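Local coordinates for protein pentafunctional AROM polypeptide (Schizosaccharomyces pombe, PDB 5SWV) that probably carries out the dehydroquinate dehydratase and shikimate dehydrogenase steps of the shikimate pathway, as the C-terminal part of a five-activity enzyme, at residues A[11-22]-A[36-47]. Residues are numbered along the deposited sequence; the frame is centred on the assembly and turned at random.
Sequences RSTFLTLNYPRI and CDAIEVRVDYLK
Leu15 pairs with Ile39, Thr16 with Glu40 and Leu17 with Val41 where strands 13-17 and 38-42 run parallel, their axes 4.5 Å apart at closest and crossing at -28°. Leu15 and Leu17 each use both backbone groups: Leu15 N bonds Ala38 O and Leu15 O takes Glu40 N, then Leu17 N bonds Glu40 O and Leu17 O takes Arg42 N. At the N-terminal end of the pair, Asp37 N donates to Thr13 O while Asp37 OD2 accepts a hydrogen bond from Thr13 N (2.9 Å) on its anti lone pair; OD1 of the same carboxylate forms a salt bridge with Lys9. Beyond the strands, Lys47 N reaches Pro20 O.

On the face of Leu15 and Leu17, Leu17 and Ile39 run alongside each other in the same direction, Leu17 CB 3.8 Å from Ile39 CG2. Further on, Ile22 CD1 meets Leu46 CD2 at 3.6 Å. The other face holds Phe14, Thr16 and Glu40. Glu40 runs extended past the Phe14 ring, its chi1 of -173° turning CG away from the backbone N, and its CB lies 3.6 Å from Phe14 CE1. The carboxylate plane stands 70° from the ring. Glu40 OE1 lies at the ring edge and also meets Thr16 CG2 (3.5 Å). After the strands, Asn18 CB sits over one face of Tyr45 in a CH-pi contact. Within 36-47, Arg42 forms a salt bridge with Asp44, NE to OD1 and NH2 to OD2.

These are the first two strands of the parallel TIM barrel of a type I dehydroquinase. The carboxylate of the buried Glu40 has a hydrogen-bonding partner on the neighbouring barrel strand 76-79, OE2 to Thr79 OG1, while its CB and OE1 pack on Phe14 and Thr16.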
# COMPACT_ATOMS: atom_id res chain seq x y z
N ARG A 11 11.64 -7.52 -4.44
CA ARG A 11 11.83 -7.59 -2.99
C ARG A 11 10.54 -7.33 -2.25
O ARG A 11 9.93 -6.28 -2.44
CB ARG A 11 12.84 -6.53 -2.55
CG ARG A 11 14.27 -6.90 -2.86
CD ARG A 11 15.23 -5.74 -2.73
NE ARG A 11 16.58 -6.25 -3.01
CZ ARG A 11 17.34 -5.97 -4.08
NH1 ARG A 11 16.94 -5.10 -5.03
NH2 ARG A 11 18.53 -6.55 -4.19
N SER A 12 10.14 -8.26 -1.39
CA SER A 12 9.00 -8.04 -0.51
C SER A 12 9.43 -8.13 0.95
O SER A 12 10.44 -8.77 1.28
CB SER A 12 7.86 -9.03 -0.81
OG SER A 12 8.35 -10.23 -1.39
N THR A 13 8.66 -7.46 1.80
CA THR A 13 8.88 -7.48 3.25
C THR A 13 7.54 -7.53 3.94
O THR A 13 6.54 -7.20 3.35
CB THR A 13 9.62 -6.22 3.74
OG1 THR A 13 8.76 -5.08 3.63
CG2 THR A 13 10.88 -5.96 2.93
N PHE A 14 7.53 -7.96 5.20
CA PHE A 14 6.31 -7.90 6.00
C PHE A 14 6.60 -7.57 7.45
O PHE A 14 7.62 -7.99 8.01
CB PHE A 14 5.49 -9.17 5.87
CG PHE A 14 6.08 -10.37 6.56
CD1 PHE A 14 5.82 -10.62 7.91
CD2 PHE A 14 6.84 -11.31 5.84
CE1 PHE A 14 6.34 -11.75 8.54
CE2 PHE A 14 7.37 -12.44 6.47
CZ PHE A 14 7.12 -12.65 7.83
N LEU A 15 5.67 -6.82 8.05
CA LEU A 15 5.78 -6.34 9.42
C LEU A 15 5.39 -7.44 10.39
O LEU A 15 4.36 -8.08 10.22
CB LEU A 15 4.87 -5.13 9.64
CG LEU A 15 5.06 -4.41 10.99
CD1 LEU A 15 6.37 -3.64 10.99
CD2 LEU A 15 3.90 -3.50 11.31
N THR A 16 6.20 -7.63 11.43
CA THR A 16 5.88 -8.56 12.51
C THR A 16 5.11 -7.83 13.62
O THR A 16 5.69 -7.35 14.59
CB THR A 16 7.15 -9.22 13.07
OG1 THR A 16 8.09 -8.21 13.47
CG2 THR A 16 7.79 -10.10 12.01
N LEU A 17 3.79 -7.72 13.45
CA LEU A 17 2.96 -6.94 14.37
C LEU A 17 2.72 -7.73 15.65
O LEU A 17 2.04 -8.76 15.65
CB LEU A 17 1.64 -6.57 13.73
CG LEU A 17 0.88 -5.43 14.39
CD1 LEU A 17 1.66 -4.13 14.29
CD2 LEU A 17 -0.47 -5.29 13.70
N ASN A 18 3.28 -7.24 16.75
CA ASN A 18 3.34 -8.00 17.99
C ASN A 18 2.95 -7.16 19.20
O ASN A 18 3.50 -7.33 20.29
CB ASN A 18 4.73 -8.60 18.14
CG ASN A 18 5.83 -7.55 18.24
OD1 ASN A 18 5.65 -6.39 17.87
ND2 ASN A 18 6.99 -7.97 18.75
N TYR A 19 1.99 -6.26 19.00
CA TYR A 19 1.32 -5.62 20.11
C TYR A 19 0.47 -6.65 20.83
O TYR A 19 0.05 -7.63 20.21
CB TYR A 19 0.40 -4.52 19.62
CG TYR A 19 1.07 -3.26 19.13
CD1 TYR A 19 1.50 -2.29 20.02
CD2 TYR A 19 1.21 -3.00 17.76
CE1 TYR A 19 2.07 -1.11 19.58
CE2 TYR A 19 1.79 -1.82 17.31
CZ TYR A 19 2.21 -0.88 18.23
OH TYR A 19 2.79 0.29 17.82
N PRO A 20 0.17 -6.44 22.11
CA PRO A 20 -0.83 -7.27 22.78
C PRO A 20 -2.26 -7.04 22.32
O PRO A 20 -3.09 -7.92 22.52
CB PRO A 20 -0.73 -6.86 24.25
CG PRO A 20 0.42 -5.93 24.34
CD PRO A 20 0.67 -5.38 22.99
N ARG A 21 -2.55 -5.86 21.76
CA ARG A 21 -3.90 -5.51 21.26
C ARG A 21 -3.82 -4.71 19.95
O ARG A 21 -2.97 -3.83 19.82
CB ARG A 21 -4.62 -4.64 22.28
CG ARG A 21 -4.90 -5.29 23.63
CD ARG A 21 -5.99 -6.35 23.49
NE ARG A 21 -7.30 -5.75 23.19
CZ ARG A 21 -8.24 -5.44 24.09
NH1 ARG A 21 -8.09 -5.66 25.40
NH2 ARG A 21 -9.36 -4.89 23.65
N ILE A 22 -4.70 -5.00 19.00
CA ILE A 22 -4.72 -4.25 17.74
C ILE A 22 -5.09 -2.77 17.99
O ILE A 22 -4.61 -1.88 17.27
CB ILE A 22 -5.59 -4.93 16.64
CG1 ILE A 22 -4.77 -5.93 15.82
CG2 ILE A 22 -6.15 -3.94 15.62
CD1 ILE A 22 -4.21 -7.07 16.61
N CYS A 36 6.06 -2.01 3.82
CA CYS A 36 5.68 -3.41 3.97
C CYS A 36 4.63 -3.82 2.95
O CYS A 36 3.74 -3.05 2.62
CB CYS A 36 5.13 -3.66 5.36
SG CYS A 36 6.32 -3.20 6.64
N ASP A 37 4.76 -5.05 2.47
CA ASP A 37 3.79 -5.61 1.53
C ASP A 37 2.69 -6.40 2.24
O ASP A 37 1.69 -6.74 1.61
CB ASP A 37 4.52 -6.50 0.52
CG ASP A 37 5.62 -5.76 -0.21
OD1 ASP A 37 5.31 -5.08 -1.21
OD2 ASP A 37 6.80 -5.84 0.21
N ALA A 38 2.88 -6.67 3.54
CA ALA A 38 1.95 -7.46 4.34
C ALA A 38 2.20 -7.28 5.84
O ALA A 38 3.22 -6.72 6.24
CB ALA A 38 2.08 -8.92 3.98
N ILE A 39 1.27 -7.78 6.65
CA ILE A 39 1.34 -7.67 8.10
C ILE A 39 1.16 -9.06 8.69
O ILE A 39 0.16 -9.73 8.45
CB ILE A 39 0.24 -6.75 8.65
CG1 ILE A 39 0.33 -5.39 8.00
CG2 ILE A 39 0.35 -6.55 10.15
CD1 ILE A 39 -0.82 -4.48 8.41
N GLU A 40 2.15 -9.50 9.45
CA GLU A 40 2.00 -10.68 10.27
C GLU A 40 1.40 -10.27 11.60
O GLU A 40 1.95 -9.42 12.29
CB GLU A 40 3.35 -11.33 10.51
CG GLU A 40 3.27 -12.67 11.22
CD GLU A 40 4.63 -13.34 11.30
OE1 GLU A 40 5.51 -12.79 12.01
OE2 GLU A 40 4.81 -14.41 10.66
N VAL A 41 0.26 -10.85 11.94
CA VAL A 41 -0.27 -10.71 13.27
C VAL A 41 0.30 -11.89 14.02
O VAL A 41 -0.01 -13.04 13.72
CB VAL A 41 -1.80 -10.79 13.31
CG1 VAL A 41 -2.28 -10.67 14.75
CG2 VAL A 41 -2.41 -9.70 12.43
N ARG A 42 1.16 -11.58 14.98
CA ARG A 42 1.72 -12.57 15.86
C ARG A 42 0.67 -12.83 16.93
O ARG A 42 0.57 -12.10 17.94
CB ARG A 42 3.05 -12.10 16.45
CG ARG A 42 4.21 -12.20 15.47
CD ARG A 42 4.64 -13.64 15.21
NE ARG A 42 5.10 -14.33 16.44
CZ ARG A 42 6.35 -14.35 16.90
NH1 ARG A 42 7.37 -13.74 16.29
NH2 ARG A 42 6.61 -15.00 18.03
N VAL A 43 -0.09 -13.89 16.68
CA VAL A 43 -1.26 -14.23 17.49
C VAL A 43 -0.80 -14.67 18.88
O VAL A 43 -1.48 -14.41 19.88
CB VAL A 43 -2.09 -15.33 16.80
CG1 VAL A 43 -3.26 -15.77 17.68
CG2 VAL A 43 -2.61 -14.84 15.45
N ASP A 44 0.37 -15.32 18.94
CA ASP A 44 0.98 -15.68 20.22
C ASP A 44 1.24 -14.49 21.17
O ASP A 44 1.25 -14.68 22.39
CB ASP A 44 2.24 -16.55 20.02
CG ASP A 44 3.33 -15.86 19.20
OD1 ASP A 44 3.06 -15.54 18.01
OD2 ASP A 44 4.45 -15.67 19.74
N TYR A 45 1.38 -13.29 20.62
CA TYR A 45 1.56 -12.07 21.42
C TYR A 45 0.27 -11.39 21.86
O TYR A 45 0.30 -10.61 22.81
CB TYR A 45 2.44 -11.04 20.70
CG TYR A 45 3.92 -11.27 20.90
CD1 TYR A 45 4.56 -12.29 20.22
CD2 TYR A 45 4.68 -10.46 21.75
CE1 TYR A 45 5.92 -12.52 20.38
CE2 TYR A 45 6.04 -10.68 21.93
CZ TYR A 45 6.66 -11.72 21.23
OH TYR A 45 8.00 -11.99 21.35
N LEU A 46 -0.86 -11.66 21.21
CA LEU A 46 -2.14 -11.05 21.60
C LEU A 46 -2.55 -11.49 23.02
O LEU A 46 -2.35 -12.64 23.39
CB LEU A 46 -3.26 -11.42 20.64
CG LEU A 46 -3.16 -11.09 19.15
CD1 LEU A 46 -4.34 -11.68 18.41
CD2 LEU A 46 -3.08 -9.59 18.94
N LYS A 47 -3.17 -10.58 23.77
CA LYS A 47 -3.64 -10.88 25.13
C LYS A 47 -5.15 -10.61 25.28
O LYS A 47 -5.59 -9.46 25.24
CB LYS A 47 -2.84 -10.09 26.17
CG LYS A 47 -1.32 -10.30 26.13
CD LYS A 47 -0.88 -11.72 26.54
CE LYS A 47 -0.99 -11.92 28.06
NZ LYS A 47 -1.53 -13.25 28.49
O HOH W 1 -5.30 -7.18 26.73